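Local atomic coordinates of ribulose bisphosphate carboxylase (Pyrococcus horikoshii, PDB entry 2D69), a protein that probably catalyses the carboxylation of ribulose 1,5-bisphosphate to two molecules of 3-phosphoglycerate, as a magnesium-dependent form III RuBisCO of an archaeal AMP degradation pathway. Residues Met163-Val167 and Glu168-Glu172; Ile173-Glu176 and Leu177-Gly181; Leu75-Gly79 and Glu80-Ala84. All coordinates share one frame; numbering follows the deposited sequence.

Contact 1. Residues Met163-Val167 and Glu168-Glu172; sequences MGWSV and EEYAE
E169 and S166 hold each other at the first turn of helix 167-179, and E169 is the side chain to follow. Its CB sits at the edge of the W165 indole, near the ring plane, 3.9 Å from W165 CE3. CG stands beside the backbone N (chi1 -67°), which sends the chain back toward the start of the helix, and there it passes 3.3 Å from S166 OG. Beyond CG the chain is extended, and E169 OE1 takes the amide of S166 in a nearly straight bond, S166 N to E169 OE1 2.9 Å, on the anti side of the carboxylate and 25° out of its plane. A water donates to G164 O; its approach to E169 OE1 is too close to be trusted as modelled. The other oxygen, OE2, reaches across the subunit interface: it makes a salt bridge to K60 of a second subunit and accepts from the amide of E63 of that subunit.

S166 answers with its hydroxyl, S166 OG accepting from E169 N at 3.1 Å. Alongside, Y170 turns a ring edge to one face of W165 in a T-shaped stack, with Y170 CD1 3.5 Å from W165 CG and the planes at 68°. W165 NE1 donates to P161 O, and Y170 OH is hydrogen-bonded to D187. The reciprocal pair of side-chain-to-amide bonds is a capping box with S166 as N-cap, here opening the helix that follows the first strand (154-157) of the RuBisCO alpha/beta barrel, just after K160 and K162, the predicted catalytic and substrate-binding lysines.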
loop_
_atom_site.group_PDB
_atom_site.type_symbol
_atom_site.label_atom_id
_atom_site.label_comp_id
_atom_site.label_asym_id
_atom_site.label_seq_id
_atom_site.Cartn_x
_atom_site.Cartn_y
_atom_site.Cartn_z
ATOM N N MET A 163 -17.028 37.482 3.182
ATOM C CA MET A 163 -15.596 37.192 3.052
ATOM C C MET A 163 -14.718 38.055 3.956
ATOM O O MET A 163 -15.160 39.087 4.426
ATOM C CB MET A 163 -15.196 37.396 1.584
ATOM C CG MET A 163 -16.115 36.639 0.615
ATOM S SD MET A 163 -15.546 34.943 0.312
ATOM C CE MET A 163 -14.499 35.347 -1.173
ATOM N N GLY A 164 -13.484 37.608 4.195
ATOM C CA GLY A 164 -12.419 38.409 4.761
ATOM C C GLY A 164 -12.014 37.995 6.145
ATOM O O GLY A 164 -11.055 38.497 6.719
ATOM N N TRP A 165 -12.784 37.118 6.741
ATOM C CA TRP A 165 -12.515 36.662 8.110
ATOM C C TRP A 165 -11.238 35.795 8.263
ATOM O O TRP A 165 -11.037 34.821 7.513
ATOM C CB TRP A 165 -13.671 35.769 8.572
ATOM C CG TRP A 165 -15.043 36.349 8.446
ATOM C CD1 TRP A 165 -15.855 36.251 7.390
ATOM C CD2 TRP A 165 -15.764 37.065 9.450
ATOM N NE1 TRP A 165 -17.047 36.872 7.642
ATOM C CE2 TRP A 165 -17.015 37.397 8.905
ATOM C CE3 TRP A 165 -15.471 37.470 10.737
ATOM C CZ2 TRP A 165 -17.978 38.108 9.600
ATOM C CZ3 TRP A 165 -16.450 38.170 11.462
ATOM C CH2 TRP A 165 -17.679 38.482 10.880
ATOM N N SER A 166 -10.435 36.122 9.275
ATOM C CA SER A 166 -9.426 35.221 9.822
ATOM C C SER A 166 -10.061 34.100 10.652
ATOM O O SER A 166 -11.203 34.172 11.097
ATOM C CB SER A 166 -8.437 35.979 10.733
ATOM O OG SER A 166 -8.987 36.181 12.019
ATOM N N VAL A 167 -9.269 33.075 10.876
ATOM C CA VAL A 167 -9.732 31.905 11.581
ATOM C C VAL A 167 -10.230 32.344 12.941
ATOM O O VAL A 167 -11.318 31.951 13.361
ATOM C CB VAL A 167 -8.607 30.818 11.641
ATOM C CG1 VAL A 167 -8.975 29.714 12.513
ATOM C CG2 VAL A 167 -8.334 30.299 10.188
ATOM N N GLU A 168 -9.471 33.203 13.606
ATOM C CA GLU A 168 -9.825 33.662 14.948
ATOM C C GLU A 168 -11.109 34.499 14.965
ATOM O O GLU A 168 -11.934 34.368 15.839
ATOM C CB GLU A 168 -8.684 34.500 15.541
ATOM C CG GLU A 168 -8.885 34.867 17.007
ATOM C CD GLU A 168 -9.225 33.652 17.883
ATOM O OE1 GLU A 168 -10.097 33.753 18.780
ATOM O OE2 GLU A 168 -8.636 32.568 17.661
ATOM N N GLU A 169 -11.269 35.360 13.967
ATOM C CA GLU A 169 -12.419 36.259 13.931
ATOM C C GLU A 169 -13.646 35.400 13.622
ATOM O O GLU A 169 -14.728 35.630 14.141
ATOM C CB GLU A 169 -12.238 37.336 12.868
ATOM C CG GLU A 169 -11.138 38.376 13.092
ATOM C CD GLU A 169 -10.733 39.124 11.803
ATOM O OE1 GLU A 169 -10.867 38.600 10.684
ATOM O OE2 GLU A 169 -10.271 40.270 11.882
ATOM N N TYR A 170 -13.470 34.375 12.777
ATOM C CA TYR A 170 -14.583 33.517 12.413
ATOM C C TYR A 170 -15.010 32.698 13.633
ATOM O O TYR A 170 -16.190 32.535 13.869
ATOM C CB TYR A 170 -14.212 32.589 11.274
ATOM C CG TYR A 170 -15.320 32.196 10.346
ATOM C CD1 TYR A 170 -15.926 33.146 9.540
ATOM C CD2 TYR A 170 -15.746 30.865 10.228
ATOM C CE1 TYR A 170 -16.933 32.821 8.651
ATOM C CE2 TYR A 170 -16.765 30.522 9.286
ATOM C CZ TYR A 170 -17.346 31.523 8.513
ATOM O OH TYR A 170 -18.322 31.276 7.542
ATOM N N ALA A 171 -14.040 32.243 14.425
ATOM C CA ALA A 171 -14.327 31.527 15.672
ATOM C C ALA A 171 -15.173 32.353 16.610
ATOM O O ALA A 171 -16.030 31.814 17.323
ATOM C CB ALA A 171 -13.037 31.107 16.362
ATOM N N GLU A 172 -14.933 33.653 16.634
ATOM C CA GLU A 172 -15.638 34.539 17.591
ATOM C C GLU A 172 -17.069 34.785 17.152
ATOM O O GLU A 172 -17.984 34.777 17.955
ATOM C CB GLU A 172 -14.889 35.874 17.802
ATOM C CG GLU A 172 -13.538 35.657 18.482
ATOM C CD GLU A 172 -12.657 36.922 18.624
ATOM O OE1 GLU A 172 -12.761 37.900 17.817
ATOM O OE2 GLU A 172 -11.824 36.906 19.552
HETATM O O HOH W 1 -9.525 39.329 8.831
#

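Contact 2. Residues Ile173-Glu176 and Leu177-Gly181; sequences IAYE and LWSGG
I173 meets L177 one turn further along helix 167-179, their side chains slanting past each other with I173 CG1 3.9 Å from L177 CD1. The I173 carbonyl takes the L177 amide as the first of a run of i to i+4 bonds. Both side chains lie toward the helices at 372-376 and 382-398, touching M376, V375 and P382.

A174 comes next, its small CB 3.8 Å from W178 CZ3 at the six-membered end of the indole. Its carbonyl accepts from W178 N, while W178 NE1 is spent on E222 O. L185, in strand 184-186, packs on both residues.

Y175 follows, and its carbonyl and ring both meet S179. With CG anti to the backbone N (chi1 -176°), the ring extends beside the next turn, and S179 OG sits over the centre of one face, 3.4 Å above its plane. That hydroxyl does not spend its proton on the ring: S179 OG donates to Y175 O at 2.6 Å. The same oxygen, Y175 O, takes S179 N at 2.9 Å, and the two donors approach from opposite faces of the carbonyl plane. At the far end of the ring, Y175 OH bonds to E216.

E176 O accepts from G180 N at 3.0 Å, while E176 OE2 forms a salt bridge with R383. Past it, G181 turns to positive phi (132°) and sends two weak bonds back to L177 O and W178 O, a Schellman motif.

Chemically, the serine hydroxyl is satisfied within its own helix, so it can lie against an aromatic face near the C-terminal end without another partner for its proton; the double grip on Y175 O probably also polarises that carbonyl.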
loop_
_atom_site.group_PDB
_atom_site.type_symbol
_atom_site.label_atom_id
_atom_site.label_comp_id
_atom_site.label_asym_id
_atom_site.label_seq_id
_atom_site.Cartn_x
_atom_site.Cartn_y
_atom_site.Cartn_z
ATOM N N ILE A 173 -17.264 35.031 15.872
ATOM C CA ILE A 173 -18.617 35.175 15.405
ATOM C C ILE A 173 -19.392 33.878 15.535
ATOM O O ILE A 173 -20.545 33.898 15.985
ATOM C CB ILE A 173 -18.682 35.839 14.015
ATOM C CG1 ILE A 173 -20.131 36.087 13.629
ATOM C CG2 ILE A 173 -17.942 35.072 12.956
ATOM C CD1 ILE A 173 -20.816 37.065 14.569
ATOM N N ALA A 174 -18.768 32.740 15.213
ATOM C CA ALA A 174 -19.417 31.445 15.362
ATOM C C ALA A 174 -19.874 31.212 16.774
ATOM O O ALA A 174 -20.948 30.706 16.982
ATOM C CB ALA A 174 -18.464 30.332 14.971
ATOM N N TYR A 175 -19.028 31.531 17.744
ATOM C CA TYR A 175 -19.380 31.335 19.180
ATOM C C TYR A 175 -20.648 32.094 19.521
ATOM O O TYR A 175 -21.505 31.577 20.228
ATOM C CB TYR A 175 -18.260 31.819 20.081
ATOM C CG TYR A 175 -18.515 31.561 21.529
ATOM C CD1 TYR A 175 -19.022 32.546 22.337
ATOM C CD2 TYR A 175 -18.357 30.286 22.062
ATOM C CE1 TYR A 175 -19.239 32.325 23.685
ATOM C CE2 TYR A 175 -18.621 30.028 23.388
ATOM C CZ TYR A 175 -19.062 31.057 24.191
ATOM O OH TYR A 175 -19.349 30.842 25.500
ATOM N N GLU A 176 -20.726 33.331 19.051
ATOM C CA GLU A 176 -21.897 34.155 19.259
ATOM C C GLU A 176 -23.165 33.554 18.671
ATOM O O GLU A 176 -24.200 33.475 19.338
ATOM C CB GLU A 176 -21.684 35.585 18.674
ATOM C CG GLU A 176 -20.646 36.455 19.379
ATOM C CD GLU A 176 -20.884 36.577 20.880
ATOM O OE1 GLU A 176 -20.030 36.135 21.681
ATOM O OE2 GLU A 176 -21.924 37.151 21.246
ATOM N N LEU A 177 -23.071 33.114 17.431
ATOM C CA LEU A 177 -24.249 32.651 16.693
ATOM C C LEU A 177 -24.811 31.381 17.251
ATOM O O LEU A 177 -26.025 31.288 17.515
ATOM C CB LEU A 177 -23.902 32.442 15.233
ATOM C CG LEU A 177 -23.576 33.723 14.481
ATOM C CD1 LEU A 177 -22.925 33.432 13.172
ATOM C CD2 LEU A 177 -24.824 34.485 14.223
ATOM N N TRP A 178 -23.917 30.418 17.456
ATOM C CA TRP A 178 -24.250 29.133 18.084
ATOM C C TRP A 178 -24.763 29.328 19.517
ATOM O O TRP A 178 -25.822 28.808 19.854
ATOM C CB TRP A 178 -23.019 28.190 18.089
ATOM C CG TRP A 178 -22.717 27.433 16.803
ATOM C CD1 TRP A 178 -23.608 26.970 15.898
ATOM C CD2 TRP A 178 -21.428 27.055 16.316
ATOM N NE1 TRP A 178 -22.963 26.278 14.905
ATOM C CE2 TRP A 178 -21.623 26.304 15.146
ATOM C CE3 TRP A 178 -20.122 27.203 16.800
ATOM C CZ2 TRP A 178 -20.575 25.783 14.420
ATOM C CZ3 TRP A 178 -19.111 26.722 16.086
ATOM C CH2 TRP A 178 -19.326 26.015 14.889
ATOM N N SER A 179 -24.030 30.069 20.353
ATOM C CA SER A 179 -24.438 30.328 21.745
ATOM C C SER A 179 -25.821 30.993 21.898
ATOM O O SER A 179 -26.539 30.748 22.866
ATOM C CB SER A 179 -23.382 31.172 22.506
ATOM O OG SER A 179 -22.132 30.516 22.562
ATOM N N GLY A 180 -26.188 31.831 20.952
ATOM C CA GLY A 180 -27.465 32.505 21.011
ATOM C C GLY A 180 -28.620 31.658 20.521
ATOM O O GLY A 180 -29.774 32.055 20.675
ATOM N N GLY A 181 -28.308 30.552 19.847
ATOM C CA GLY A 181 -29.295 29.536 19.522
ATOM C C GLY A 181 -29.323 29.047 18.077
ATOM O O GLY A 181 -30.153 28.190 17.746
#

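Contact 3. Residues Leu75-Gly79 and Glu80-Ala84; sequences LEKHG and EGYIA. With SO4 (sulfate ion), chain G.
K77 and Y82 are cross-strand neighbours in a tight hairpin; the side chains set off apart, and the lysine tip comes back over the ring. K77 NZ lies over one face of Y82, 4.2 Å from the ring centroid and 24° off the ring normal, a cation-pi contact displaced toward the rim. The lysine chain starts with CG anti to the backbone N (chi1 -165°) and then bends at chi2 and chi4, which curls the ammonium back to the turn. There K77 NZ donates to G81 O at 2.8 Å, and a weak bond runs to G79 O.

Backbone bonds supply the ladder. E76 and I83 are joined by two N-H to O bonds, E76 N to I83 O and I83 N to E76 O, the latter at 2.9 Å, and H78 pairs with G81 in the same way. G81 O thus accepts twice, from H78 N well above the carbonyl plane and from K77 NZ closer to it. Between these hydrogen-bonded pairs lies the non-hydrogen-bonded pair K77 and Y82.

Strands 71-78 and 81-88 form this beta hairpin, joined by a type II' turn from H78 to G81 in which G79 takes the second position with positive phi. Strand 81-88 continues the sheet through backbone bonds to F32 and Y30 of strand 26-34, whereas 71-78 is outermost within the chain.

Apolar contacts divide between the two faces. L75 CD1 reaches across to Y82 CB and, at 4.2 Å, to A84 CB, over a face that F32 also packs against. On the face of H78 and I83, I83 CD1 points at the imidazole in a CH-pi contact, 3.9 Å from the H78 ring centroid.

Ion binding is slight: H78 NE2 makes a weak 3.4 Å bond to O4 of a sulfate, probably from the crystallisation liquor.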
loop_
_atom_site.group_PDB
_atom_site.type_symbol
_atom_site.label_atom_id
_atom_site.label_comp_id
_atom_site.label_asym_id
_atom_site.label_seq_id
_atom_site.Cartn_x
_atom_site.Cartn_y
_atom_site.Cartn_z
ATOM N N LEU A 75 -47.957 16.022 -27.175
ATOM C CA LEU A 75 -47.583 17.298 -27.764
ATOM C C LEU A 75 -48.778 18.239 -27.802
ATOM O O LEU A 75 -49.725 17.978 -28.507
ATOM C CB LEU A 75 -47.052 17.102 -29.189
ATOM C CG LEU A 75 -46.719 18.413 -29.911
ATOM C CD1 LEU A 75 -45.638 19.151 -29.088
ATOM C CD2 LEU A 75 -46.247 18.205 -31.341
ATOM N N GLU A 76 -48.736 19.318 -27.035
ATOM C CA GLU A 76 -49.864 20.249 -26.960
ATOM C C GLU A 76 -49.385 21.678 -26.801
ATOM O O GLU A 76 -48.337 21.944 -26.247
ATOM C CB GLU A 76 -50.815 19.928 -25.790
ATOM C CG GLU A 76 -51.313 18.480 -25.705
ATOM C CD GLU A 76 -52.367 18.113 -26.743
ATOM O OE1 GLU A 76 -52.771 18.965 -27.573
ATOM O OE2 GLU A 76 -52.798 16.946 -26.720
ATOM N N LYS A 77 -50.202 22.604 -27.286
ATOM C CA LYS A 77 -49.916 24.013 -27.154
ATOM C C LYS A 77 -49.859 24.387 -25.653
ATOM O O LYS A 77 -50.565 23.801 -24.850
ATOM C CB LYS A 77 -50.983 24.798 -27.935
ATOM C CG LYS A 77 -50.607 26.242 -28.183
ATOM C CD LYS A 77 -50.861 26.786 -29.622
ATOM C CE LYS A 77 -49.821 27.961 -29.937
ATOM N NZ LYS A 77 -48.511 27.987 -29.050
ATOM N N HIS A 78 -48.965 25.308 -25.289
ATOM C CA HIS A 78 -48.827 25.827 -23.920
ATOM C C HIS A 78 -48.303 27.253 -23.997
ATOM O O HIS A 78 -47.125 27.447 -24.274
ATOM C CB HIS A 78 -47.848 24.990 -23.070
ATOM C CG HIS A 78 -47.735 25.453 -21.649
ATOM N ND1 HIS A 78 -48.554 24.980 -20.640
ATOM C CD2 HIS A 78 -46.919 26.362 -21.072
ATOM C CE1 HIS A 78 -48.250 25.589 -19.507
ATOM N NE2 HIS A 78 -47.264 26.434 -19.742
ATOM N N GLY A 79 -49.176 28.238 -23.764
ATOM C CA GLY A 79 -48.787 29.635 -23.825
ATOM C C GLY A 79 -48.314 30.015 -25.213
ATOM O O GLY A 79 -49.006 29.776 -26.192
ATOM N N GLU A 80 -47.119 30.588 -25.315
ATOM C CA GLU A 80 -46.576 30.940 -26.651
ATOM C C GLU A 80 -45.777 29.784 -27.292
ATOM O O GLU A 80 -45.203 29.934 -28.383
ATOM C CB GLU A 80 -45.720 32.214 -26.573
ATOM C CG GLU A 80 -46.486 33.471 -27.021
ATOM C CD GLU A 80 -45.764 34.774 -26.676
ATOM O OE1 GLU A 80 -44.761 34.734 -25.907
ATOM O OE2 GLU A 80 -46.214 35.834 -27.182
ATOM N N GLY A 81 -45.746 28.634 -26.624
ATOM C CA GLY A 81 -45.148 27.456 -27.200
ATOM C C GLY A 81 -45.954 26.172 -27.098
ATOM O O GLY A 81 -47.179 26.118 -27.388
ATOM N N TYR A 82 -45.218 25.130 -26.713
ATOM C CA TYR A 82 -45.665 23.747 -26.738
ATOM C C TYR A 82 -45.000 22.974 -25.599
ATOM O O TYR A 82 -43.862 23.271 -25.224
ATOM C CB TYR A 82 -45.259 23.082 -28.057
ATOM C CG TYR A 82 -45.927 23.743 -29.228
ATOM C CD1 TYR A 82 -47.187 23.341 -29.654
ATOM C CD2 TYR A 82 -45.329 24.821 -29.850
ATOM C CE1 TYR A 82 -47.827 23.980 -30.730
ATOM C CE2 TYR A 82 -45.964 25.501 -30.930
ATOM C CZ TYR A 82 -47.205 25.075 -31.358
ATOM O OH TYR A 82 -47.796 25.746 -32.414
ATOM N N ILE A 83 -45.714 22.013 -25.035
ATOM C CA ILE A 83 -45.069 21.024 -24.179
ATOM C C ILE A 83 -45.031 19.720 -24.954
ATOM O O ILE A 83 -46.004 19.398 -25.671
ATOM C CB ILE A 83 -45.783 20.927 -22.829
ATOM C CG1 ILE A 83 -45.396 22.147 -21.973
ATOM C CG2 ILE A 83 -45.423 19.647 -22.094
ATOM C CD1 ILE A 83 -46.134 22.271 -20.581
ATOM N N ALA A 84 -43.868 19.067 -24.957
ATOM C CA ALA A 84 -43.742 17.669 -25.367
ATOM C C ALA A 84 -43.323 16.807 -24.188
ATOM O O ALA A 84 -42.542 17.243 -23.361
ATOM C CB ALA A 84 -42.735 17.528 -26.467
HETATM S S SO4 G . -43.188 27.694 -19.089
HETATM O O1 SO4 G . -42.984 29.142 -19.127
HETATM O O2 SO4 G . -43.481 27.209 -20.430
HETATM O O3 SO4 G . -41.974 27.040 -18.595
HETATM O O4 SO4 G . -44.353 27.408 -18.251
#

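In the fold
Contacts 1 and 2 share helix 167-179 and follow one another along it, the first at its opening turn and the second at its last turns, with centres 13 Å apart. They touch directly, W165 CZ3 lying 3.7 Å from I173 CG2. Both also meet a second subunit, whose W59 packs on E172, I173 and E176. Both lie near predicted sites: the W165 side chain is about 6 Å from those of K160 and K162, and L177 about 7 Å from G372. Bound sulfate, probably from the crystallisation liquor, comes within about 6 Å of the A171 side chain and 5 Å of Y175's. Contact 3 belongs to the N-terminal domain, across the chain's centre, about 38 Å from contact 1 and 41 Å from contact 2 by nearest atoms.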